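PDB 4MIY: inositol 2-dehydrogenase/D-chiro-inositol 3-dehydrogenase from Lactobacillus casei, which catalyses the NAD-dependent oxidation of myo-inositol to 2-keto-myo-inositol and of D-chiro-inositol to 1-keto-D-chiro-inositol. Local coordinates for residues A[93-98]-A[119-124]; A[108-113]-A[302-307]. All coordinates share one frame; numbering follows the deposited sequence.

Interaction 1: residues A[93-98]-A[119-124]; sequences IFTEKP and KVIQVG. With NAD (nicotinamide-adenine-dinucleotide), chain E.
Phe94 and Gln122 both carry CG anti to the backbone N (chi1 -174° and -179°); as bridge partners they already leave the same face of the sheet, and the torsions set only where each CG goes from there. Ring and amide planes stand 56° apart. The two residues belong to neighbouring parallel strands, 93-95 and 121-123, of the Rossmann fold, joined through helix 103-113 as a beta-alpha-beta crossover. NE2 of Gln122 sits at the edge of the Phe94 ring, 4.0 Å from CE2, and the ring also stacks on Phe71. On the other face, Ile93 and Ile121 run side by side, CD1 of the first 3.9 Å from CG1 of the second, while Thr95 CG2 meets Val123 CG2. Between the strands, the parallel pattern runs Ile93 N to Val120 O, Gln122 N to Ile93 O (2.8 Å, nearly straight), Thr95 N to Gln122 O and Gly124 N to Thr95 O. Gly124 ends the run beside Glu96, and a CB on it would clash with Glu96 OE1.

Past the strand, the chain reaches NAD. The Glu96 chain bends about CB-CG; its OE2 is hydrogen-bonded to His17, and OE1 accepts from Lys97 N. Glu96 OE1 also lies 2.9 Å from NAD O7N. An alanine in place of Glu96 would probably leave His17 NE2 and Lys97 N without these carboxylate acceptors and open a gap beside the nicotinamide. Lys97 holds the nicotinamide ribose: its backbone O accepts a hydrogen bond from NAD O3D at 3.0 Å, and its NZ gives a weak one to NAD O2D at 3.3 Å.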
ATOM      1  N   ILE A  93      -5.076  39.690 -14.862  1.00 18.65           N
ATOM      2  CA  ILE A  93      -3.664  39.374 -14.882  1.00 18.58           C
ATOM      3  C   ILE A  93      -3.394  38.017 -14.188  1.00 14.60           C
ATOM      4  O   ILE A  93      -3.691  37.842 -13.025  1.00 17.62           O
ATOM      5  CB  ILE A  93      -2.886  40.442 -14.128  1.00 17.97           C
ATOM      6  CG1 ILE A  93      -3.100  41.820 -14.752  1.00 20.60           C
ATOM      7  CG2 ILE A  93      -1.420  40.104 -14.093  1.00 21.22           C
ATOM      8  CD1 ILE A  93      -2.831  42.911 -13.784  1.00 23.74           C
ATOM      9  N   PHE A  94      -2.847  37.102 -14.973  1.00 17.31           N
ATOM     10  CA  PHE A  94      -2.279  35.856 -14.484  1.00 16.04           C
ATOM     11  C   PHE A  94      -0.773  35.970 -14.606  1.00 16.64           C
ATOM     12  O   PHE A  94      -0.253  36.014 -15.664  1.00 18.93           O
ATOM     13  CB  PHE A  94      -2.778  34.663 -15.299  1.00 16.68           C
ATOM     14  CG  PHE A  94      -2.334  33.321 -14.758  1.00 18.94           C
ATOM     15  CD1 PHE A  94      -1.119  32.805 -15.102  1.00 19.14           C
ATOM     16  CD2 PHE A  94      -3.129  32.610 -13.897  1.00 20.60           C
ATOM     17  CE1 PHE A  94      -0.712  31.608 -14.618  1.00 21.18           C
ATOM     18  CE2 PHE A  94      -2.710  31.413 -13.398  1.00 18.80           C
ATOM     19  CZ  PHE A  94      -1.516  30.917 -13.758  1.00 20.09           C
ATOM     20  N   THR A  95      -0.115  36.032 -13.474  1.00 18.65           N
ATOM     21  CA  THR A  95       1.326  36.014 -13.469  1.00 18.48           C
ATOM     22  C   THR A  95       1.830  34.699 -12.916  1.00 18.38           C
ATOM     23  O   THR A  95       1.355  34.234 -11.923  1.00 20.59           O
ATOM     24  CB  THR A  95       1.936  37.209 -12.715  1.00 19.10           C
ATOM     25  OG1 THR A  95       3.343  37.188 -12.844  1.00 24.31           O
ATOM     26  CG2 THR A  95       1.576  37.199 -11.316  1.00 19.97           C
ATOM     27  N   GLU A  96       2.767  34.108 -13.616  1.00 17.99           N
ATOM     28  CA  GLU A  96       3.501  33.036 -13.006  1.00 18.47           C
ATOM     29  C   GLU A  96       4.212  33.509 -11.744  1.00 24.21           C
ATOM     30  O   GLU A  96       4.443  34.672 -11.558  1.00 23.44           O
ATOM     31  CB  GLU A  96       4.469  32.392 -13.988  1.00 20.30           C
ATOM     32  CG  GLU A  96       3.880  31.231 -14.771  1.00 20.17           C
ATOM     33  CD  GLU A  96       3.368  30.110 -13.873  1.00 19.64           C
ATOM     34  OE1 GLU A  96       3.792  30.029 -12.730  1.00 22.43           O
ATOM     35  OE2 GLU A  96       2.549  29.346 -14.322  1.00 21.42           O
ATOM     36  N   LYS A  97       4.545  32.563 -10.884  1.00 19.84           N
ATOM     37  CA  LYS A  97       5.424  32.813  -9.782  1.00 21.46           C
ATOM     38  C   LYS A  97       6.771  33.242 -10.309  1.00 19.38           C
ATOM     39  O   LYS A  97       7.157  32.817 -11.345  1.00 22.23           O
ATOM     40  CB  LYS A  97       5.608  31.549  -8.956  1.00 23.79           C
ATOM     41  CG  LYS A  97       5.789  30.356  -9.798  1.00 28.72           C
ATOM     42  CD  LYS A  97       6.962  29.522  -9.452  1.00 34.34           C
ATOM     43  CE  LYS A  97       8.215  30.286  -9.395  1.00 31.87           C
ATOM     44  NZ  LYS A  97       9.328  29.392  -9.776  1.00 35.60           N
ATOM     45  N   PRO A  98       7.455  34.119  -9.565  1.00 18.69           N
ATOM     46  CA  PRO A  98       6.991  34.837  -8.392  1.00 22.11           C
ATOM     47  C   PRO A  98       6.182  36.081  -8.778  1.00 22.07           C
ATOM     48  O   PRO A  98       6.240  36.488  -9.904  1.00 24.78           O
ATOM     49  CB  PRO A  98       8.296  35.279  -7.749  1.00 24.59           C
ATOM     50  CG  PRO A  98       9.113  35.491  -8.857  1.00 23.91           C
ATOM     51  CD  PRO A  98       8.836  34.484  -9.856  1.00 24.75           C
ATOM     52  N   LYS A 119     -10.127  43.153  -7.573  1.00 30.15           N
ATOM     53  CA  LYS A 119      -8.949  42.340  -7.736  1.00 26.49           C
ATOM     54  C   LYS A 119      -8.855  41.785  -9.149  1.00 22.95           C
ATOM     55  O   LYS A 119      -9.838  41.362  -9.708  1.00 24.61           O
ATOM     56  CB  LYS A 119      -9.027  41.224  -6.723  1.00 23.23           C
ATOM     57  CG  LYS A 119      -7.797  40.416  -6.530  1.00 26.57           C
ATOM     58  CD  LYS A 119      -8.056  39.340  -5.517  1.00 28.75           C
ATOM     59  CE  LYS A 119      -8.826  38.201  -6.090  1.00 25.78           C
ATOM     60  NZ  LYS A 119      -8.874  37.037  -5.245  1.00 25.46           N
ATOM     61  N   VAL A 120      -7.662  41.793  -9.720  1.00 21.11           N
ATOM     62  CA  VAL A 120      -7.449  41.272 -11.049  1.00 20.75           C
ATOM     63  C   VAL A 120      -6.295  40.291 -11.158  1.00 19.46           C
ATOM     64  O   VAL A 120      -6.146  39.673 -12.149  1.00 19.44           O
ATOM     65  CB  VAL A 120      -7.236  42.387 -12.093  1.00 22.34           C
ATOM     66  CG1 VAL A 120      -8.528  43.093 -12.369  1.00 28.06           C
ATOM     67  CG2 VAL A 120      -6.239  43.369 -11.617  1.00 22.61           C
ATOM     68  N   ILE A 121      -5.496  40.181 -10.118  1.00 19.76           N
ATOM     69  CA  ILE A 121      -4.309  39.346 -10.212  1.00 19.93           C
ATOM     70  C   ILE A 121      -4.487  37.950  -9.596  1.00 16.77           C
ATOM     71  O   ILE A 121      -4.929  37.813  -8.485  1.00 18.15           O
ATOM     72  CB  ILE A 121      -3.129  39.977  -9.522  1.00 18.92           C
ATOM     73  CG1 ILE A 121      -2.703  41.260 -10.237  1.00 23.26           C
ATOM     74  CG2 ILE A 121      -1.963  38.993  -9.487  1.00 19.44           C
ATOM     75  CD1 ILE A 121      -1.910  42.172  -9.360  1.00 21.84           C
ATOM     76  N   GLN A 122      -4.109  36.958 -10.390  1.00 16.88           N
ATOM     77  CA  GLN A 122      -3.886  35.608  -9.912  1.00 16.77           C
ATOM     78  C   GLN A 122      -2.426  35.209 -10.125  1.00 18.16           C
ATOM     79  O   GLN A 122      -1.865  35.453 -11.149  1.00 17.54           O
ATOM     80  CB  GLN A 122      -4.822  34.617 -10.615  1.00 15.25           C
ATOM     81  CG  GLN A 122      -4.664  33.182 -10.132  1.00 15.77           C
ATOM     82  CD  GLN A 122      -5.774  32.293 -10.581  1.00 18.50           C
ATOM     83  OE1 GLN A 122      -6.833  32.742 -10.912  1.00 20.55           O
ATOM     84  NE2 GLN A 122      -5.515  31.028 -10.602  1.00 17.51           N
ATOM     85  N   VAL A 123      -1.839  34.597  -9.114  1.00 16.12           N
ATOM     86  CA  VAL A 123      -0.454  34.164  -9.175  1.00 18.41           C
ATOM     87  C   VAL A 123      -0.372  32.649  -9.348  1.00 15.78           C
ATOM     88  O   VAL A 123      -1.094  31.945  -8.720  1.00 18.68           O
ATOM     89  CB  VAL A 123       0.283  34.559  -7.924  1.00 17.62           C
ATOM     90  CG1 VAL A 123       1.689  34.125  -8.000  1.00 21.17           C
ATOM     91  CG2 VAL A 123       0.213  36.043  -7.764  1.00 18.36           C
ATOM     92  N   GLY A 124       0.544  32.186 -10.170  1.00 17.10           N
ATOM     93  CA  GLY A 124       0.591  30.797 -10.561  1.00 18.25           C
ATOM     94  C   GLY A 124       1.070  29.725  -9.585  1.00 15.78           C
ATOM     95  O   GLY A 124       1.813  28.861  -9.974  1.00 18.51           O
TER
HETATM   96  PA  NAD E 401      12.210  30.738 -20.077  1.00 26.89           P
HETATM   97  O1A NAD E 401      13.496  31.379 -19.886  1.00 29.83           O
HETATM   98  O2A NAD E 401      12.048  29.637 -20.906  1.00 20.78           O
HETATM   99  O5B NAD E 401      11.187  31.715 -20.790  1.00 24.39           O
HETATM  100  C5B NAD E 401      10.994  33.026 -20.445  1.00 27.61           C
HETATM  101  C4B NAD E 401      10.701  33.843 -21.710  1.00 26.69           C
HETATM  102  O4B NAD E 401      10.553  35.172 -21.288  1.00 28.64           O
HETATM  103  C3B NAD E 401      11.864  33.955 -22.686  1.00 25.75           C
HETATM  104  O3B NAD E 401      11.425  33.696 -23.956  1.00 34.95           O
HETATM  105  C2B NAD E 401      12.387  35.357 -22.534  1.00 27.31           C
HETATM  106  O2B NAD E 401      12.947  35.867 -23.720  1.00 32.44           O
HETATM  107  C1B NAD E 401      11.150  36.103 -22.203  1.00 28.48           C
HETATM  108  N9A NAD E 401      11.350  37.348 -21.496  1.00 26.12           N
HETATM  109  C8A NAD E 401      12.211  37.632 -20.570  1.00 28.14           C
HETATM  110  N7A NAD E 401      12.045  38.854 -20.080  1.00 32.06           N
HETATM  111  C5A NAD E 401      11.022  39.380 -20.725  1.00 27.67           C
HETATM  112  C6A NAD E 401      10.309  40.641 -20.754  1.00 31.21           C
HETATM  113  N6A NAD E 401      10.591  41.646 -19.962  1.00 30.49           N
HETATM  114  N1A NAD E 401       9.282  40.726 -21.567  1.00 27.07           N
HETATM  115  C2A NAD E 401       8.929  39.790 -22.367  1.00 26.21           C
HETATM  116  N3A NAD E 401       9.552  38.633 -22.427  1.00 28.11           N
HETATM  117  C4A NAD E 401      10.577  38.386 -21.635  1.00 26.76           C
HETATM  118  O3  NAD E 401      11.681  30.543 -18.601  1.00 24.15           O
HETATM  119  PN  NAD E 401      10.341  29.726 -18.134  1.00 24.09           P
HETATM  120  O1N NAD E 401      10.752  28.417 -17.644  1.00 25.87           O
HETATM  121  O2N NAD E 401       9.446  29.599 -19.225  1.00 25.13           O
HETATM  122  O5D NAD E 401       9.850  30.456 -16.890  1.00 21.23           O
HETATM  123  C5D NAD E 401       9.072  31.617 -17.046  1.00 23.54           C
HETATM  124  C4D NAD E 401       8.358  31.962 -15.781  1.00 24.68           C
HETATM  125  O4D NAD E 401       7.501  30.876 -15.479  1.00 33.06           O
HETATM  126  C3D NAD E 401       9.310  32.140 -14.646  1.00 23.18           C
HETATM  127  O3D NAD E 401       8.800  33.133 -13.813  1.00 26.94           O
HETATM  128  C2D NAD E 401       9.230  30.763 -13.994  1.00 24.12           C
HETATM  129  O2D NAD E 401       9.545  30.925 -12.664  1.00 26.36           O
HETATM  130  C1D NAD E 401       7.779  30.419 -14.181  1.00 26.41           C
HETATM  131  N1N NAD E 401       7.530  28.983 -14.064  1.00 26.08           N
HETATM  132  C2N NAD E 401       6.655  28.534 -13.168  1.00 22.10           C
HETATM  133  C3N NAD E 401       6.403  27.192 -12.972  1.00 23.23           C
HETATM  134  C7N NAD E 401       5.388  26.729 -11.952  1.00 23.48           C
HETATM  135  O7N NAD E 401       4.509  27.436 -11.575  1.00 23.97           O
HETATM  136  N7N NAD E 401       5.511  25.527 -11.560  1.00 19.93           N
HETATM  137  C4N NAD E 401       7.055  26.289 -13.792  1.00 22.89           C
HETATM  138  C5N NAD E 401       7.942  26.797 -14.715  1.00 25.01           C
HETATM  139  C6N NAD E 401       8.166  28.145 -14.817  1.00 26.06           C

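Interaction 2: residues A[108-113]-A[302-307]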
ATOM      1  N   ARG A 108       4.681  46.707  -3.695  1.00 31.72           N
ATOM      2  CA  ARG A 108       4.248  47.766  -4.542  1.00 35.89           C
ATOM      3  C   ARG A 108       3.022  47.295  -5.296  1.00 36.53           C
ATOM      4  O   ARG A 108       2.065  48.018  -5.399  1.00 35.15           O
ATOM      5  CB  ARG A 108       5.330  48.174  -5.501  1.00 31.93           C
ATOM      6  CG  ARG A 108       6.186  49.286  -4.956  1.00 37.79           C
ATOM      7  CD  ARG A 108       7.147  49.722  -6.009  1.00 39.54           C
ATOM      8  NE  ARG A 108       8.183  48.743  -6.291  1.00 41.22           N
ATOM      9  CZ  ARG A 108       9.275  48.561  -5.552  1.00 43.74           C
ATOM     10  NH1 ARG A 108       9.496  49.302  -4.478  1.00 43.59           N
ATOM     11  NH2 ARG A 108      10.169  47.668  -5.898  1.00 40.28           N
ATOM     12  N   ILE A 109       3.089  46.066  -5.792  1.00 31.22           N
ATOM     13  CA  ILE A 109       2.003  45.480  -6.554  1.00 29.03           C
ATOM     14  C   ILE A 109       0.788  45.411  -5.683  1.00 27.65           C
ATOM     15  O   ILE A 109      -0.264  45.843  -6.083  1.00 31.95           O
ATOM     16  CB  ILE A 109       2.377  44.139  -7.122  1.00 26.77           C
ATOM     17  CG1 ILE A 109       3.455  44.312  -8.173  1.00 26.26           C
ATOM     18  CG2 ILE A 109       1.192  43.462  -7.738  1.00 22.51           C
ATOM     19  CD1 ILE A 109       3.939  43.066  -8.841  1.00 32.03           C
ATOM     20  N   VAL A 110       0.939  44.936  -4.476  1.00 27.04           N
ATOM     21  CA  VAL A 110      -0.142  44.913  -3.538  1.00 28.25           C
ATOM     22  C   VAL A 110      -0.805  46.313  -3.286  1.00 35.79           C
ATOM     23  O   VAL A 110      -2.014  46.448  -3.241  1.00 32.94           O
ATOM     24  CB  VAL A 110       0.306  44.255  -2.244  1.00 31.67           C
ATOM     25  CG1 VAL A 110      -0.664  44.435  -1.202  1.00 31.40           C
ATOM     26  CG2 VAL A 110       0.495  42.769  -2.482  1.00 28.14           C
ATOM     27  N   ASP A 111       0.030  47.322  -3.140  1.00 35.85           N
ATOM     28  CA  ASP A 111      -0.444  48.632  -2.787  1.00 33.86           C
ATOM     29  C   ASP A 111      -1.198  49.220  -3.944  1.00 34.49           C
ATOM     30  O   ASP A 111      -2.190  49.867  -3.766  1.00 39.67           O
ATOM     31  CB  ASP A 111       0.721  49.541  -2.431  1.00 34.96           C
ATOM     32  CG  ASP A 111       1.300  49.254  -1.066  1.00 38.84           C
ATOM     33  OD1 ASP A 111       0.606  48.676  -0.215  1.00 40.08           O
ATOM     34  OD2 ASP A 111       2.450  49.666  -0.845  1.00 41.56           O
ATOM     35  N   LYS A 112      -0.711  48.989  -5.127  1.00 33.84           N
ATOM     36  CA  LYS A 112      -1.364  49.472  -6.301  1.00 30.30           C
ATOM     37  C   LYS A 112      -2.659  48.763  -6.650  1.00 36.16           C
ATOM     38  O   LYS A 112      -3.638  49.372  -6.974  1.00 36.76           O
ATOM     39  CB  LYS A 112      -0.443  49.366  -7.460  1.00 29.73           C
ATOM     40  CG  LYS A 112      -1.009  50.015  -8.613  1.00 33.82           C
ATOM     41  CD  LYS A 112      -0.088  50.045  -9.697  1.00 27.26           C
ATOM     42  CE  LYS A 112      -0.398  51.167 -10.597  1.00 35.27           C
ATOM     43  NZ  LYS A 112       0.312  51.104 -11.870  1.00 34.47           N
ATOM     44  N   GLU A 113      -2.642  47.442  -6.571  1.00 35.21           N
ATOM     45  CA  GLU A 113      -3.862  46.724  -6.821  1.00 30.11           C
ATOM     46  C   GLU A 113      -4.935  47.131  -5.826  1.00 31.25           C
ATOM     47  O   GLU A 113      -6.087  47.193  -6.171  1.00 34.58           O
ATOM     48  CB  GLU A 113      -3.645  45.196  -6.850  1.00 29.46           C
ATOM     49  CG  GLU A 113      -4.819  44.468  -7.438  1.00 28.17           C
ATOM     50  CD  GLU A 113      -4.731  42.950  -7.433  1.00 26.24           C
ATOM     51  OE1 GLU A 113      -4.141  42.389  -6.500  1.00 27.26           O
ATOM     52  OE2 GLU A 113      -5.273  42.375  -8.353  1.00 23.81           O
ATOM     53  N   PRO A 302      -4.847  32.001  -5.976  1.00 17.51           N
ATOM     54  CA  PRO A 302      -3.841  32.729  -5.224  1.00 17.06           C
ATOM     55  C   PRO A 302      -3.705  34.169  -5.723  1.00 16.89           C
ATOM     56  O   PRO A 302      -3.625  34.393  -6.881  1.00 18.98           O
ATOM     57  CB  PRO A 302      -2.557  31.926  -5.504  1.00 17.01           C
ATOM     58  CG  PRO A 302      -3.045  30.582  -5.696  1.00 17.68           C
ATOM     59  CD  PRO A 302      -4.325  30.711  -6.441  1.00 16.29           C
ATOM     60  N   SER A 303      -3.637  35.096  -4.779  1.00 17.74           N
ATOM     61  CA  SER A 303      -3.663  36.503  -5.093  1.00 17.76           C
ATOM     62  C   SER A 303      -2.308  37.168  -4.965  1.00 19.91           C
ATOM     63  O   SER A 303      -1.322  36.550  -4.683  1.00 18.48           O
ATOM     64  CB  SER A 303      -4.633  37.205  -4.166  1.00 19.35           C
ATOM     65  OG  SER A 303      -4.128  37.235  -2.867  1.00 20.64           O
ATOM     66  N   ALA A 304      -2.304  38.468  -5.156  1.00 19.93           N
ATOM     67  CA  ALA A 304      -1.091  39.213  -5.000  1.00 21.24           C
ATOM     68  C   ALA A 304      -0.691  39.214  -3.555  1.00 19.31           C
ATOM     69  O   ALA A 304       0.472  39.249  -3.260  1.00 20.44           O
ATOM     70  CB  ALA A 304      -1.253  40.622  -5.511  1.00 22.38           C
ATOM     71  N   TRP A 305      -1.641  39.158  -2.656  1.00 20.30           N
ATOM     72  CA  TRP A 305      -1.290  39.030  -1.273  1.00 23.37           C
ATOM     73  C   TRP A 305      -0.522  37.713  -1.023  1.00 22.57           C
ATOM     74  O   TRP A 305       0.449  37.700  -0.329  1.00 21.52           O
ATOM     75  CB  TRP A 305      -2.500  39.126  -0.363  1.00 26.90           C
ATOM     76  CG  TRP A 305      -2.151  39.230   1.065  1.00 27.84           C
ATOM     77  CD1 TRP A 305      -2.241  38.279   1.992  1.00 30.75           C
ATOM     78  CD2 TRP A 305      -1.631  40.374   1.710  1.00 33.91           C
ATOM     79  NE1 TRP A 305      -1.820  38.751   3.193  1.00 34.69           N
ATOM     80  CE2 TRP A 305      -1.428  40.042   3.034  1.00 33.73           C
ATOM     81  CE3 TRP A 305      -1.324  41.654   1.286  1.00 34.25           C
ATOM     82  CZ2 TRP A 305      -0.937  40.945   3.952  1.00 38.56           C
ATOM     83  CZ3 TRP A 305      -0.840  42.552   2.205  1.00 36.69           C
ATOM     84  CH2 TRP A 305      -0.640  42.190   3.504  1.00 36.77           C
ATOM     85  N   ASP A 306      -1.029  36.616  -1.559  1.00 20.24           N
ATOM     86  CA  ASP A 306      -0.320  35.347  -1.518  1.00 20.18           C
ATOM     87  C   ASP A 306       1.067  35.466  -2.102  1.00 19.31           C
ATOM     88  O   ASP A 306       1.995  34.943  -1.584  1.00 18.39           O
ATOM     89  CB  ASP A 306      -1.132  34.270  -2.243  1.00 17.52           C
ATOM     90  CG  ASP A 306      -2.417  33.934  -1.525  1.00 20.61           C
ATOM     91  OD1 ASP A 306      -2.369  33.620  -0.341  1.00 21.18           O
ATOM     92  OD2 ASP A 306      -3.449  33.991  -2.149  1.00 19.24           O
ATOM     93  N   GLY A 307       1.198  36.177  -3.186  1.00 19.35           N
ATOM     94  CA  GLY A 307       2.494  36.429  -3.746  1.00 19.60           C
ATOM     95  C   GLY A 307       3.424  37.201  -2.834  1.00 22.35           C
ATOM     96  O   GLY A 307       4.587  36.935  -2.777  1.00 21.12           O
TER
HETATM   97  O   HOH W   1      -4.633  39.602  -6.329  1.00 20.45           O
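Val110 and Ala304 meet where helix 103-113 passes the start of helix 304-323, and most of what joins them is apolar. The two methyls of Val110 divide the work. CG1, anti to the backbone N (chi1 169°), comes to the benzo edge of the Trp305 indole, near the ring plane, 3.8 Å from CE3 and almost as close to CZ3. CG2 instead rests against the first turn of the other helix, 3.6 Å from the backbone O of Ala304 and 4.1 Å from its CB. Ile109 CG2 also touches Ala304 CB, more loosely at 4.4 Å, and Glu113 OE1 comes to 3.5 Å from that methyl. The indole has further company in Tyr308, which packs edge-to-face with it.

The polar part of the contact runs through water. No direct hydrogen bond links the segments; one water donates to Glu113 OE1 and accepts from Ala304 N, both at 2.8 Å, so the water satisfies the Ala304 N-H and relays it to the carboxylate on the other helix. Glu113 reaches that far because its chain is extended beyond CG. The carboxylate is buried and well supplied with donors: OE1 also bonds to Tyr338 OH, and OE2 receives the backbone N-H groups of Val120 and Ile121.

Within 302-307 the helix start is secured by its own bonds. Ser303 N donates to the anti lone pair of Asp306 OD2 in a nearly straight bond of 2.9 Å, and Ser303 OG accepts a weak bond from Trp305 N. Asp306 OD1 is held in turn by a salt bridge to Arg128. Ser303 at the N-cap and Asp306 three residues on form a capping box, here docked against a Rossmann-fold helix.

Overall arrangement
The two contacts have centres about 9 Å apart and touch through the carboxylate of Glu113, which reaches the start of strand 121-123. Along the chain they alternate: strand 92-95, helix 103-113, strand 121-123 and, far later, helix 304-323. Interaction 1 pairs the last two strands of the parallel Rossmann sheet, with 121-123 outermost, and its ends at Glu96, Lys97 and Gly124 line the NAD pocket. Interaction 2 takes the helix that connects those strands and sets it against the start of a helix of the C-terminal alpha/beta domain. Pro302 is also backbone-bonded to Val123, so the later part of the chain meets both the edge strand and the crossover helix of the cofactor-binding fold.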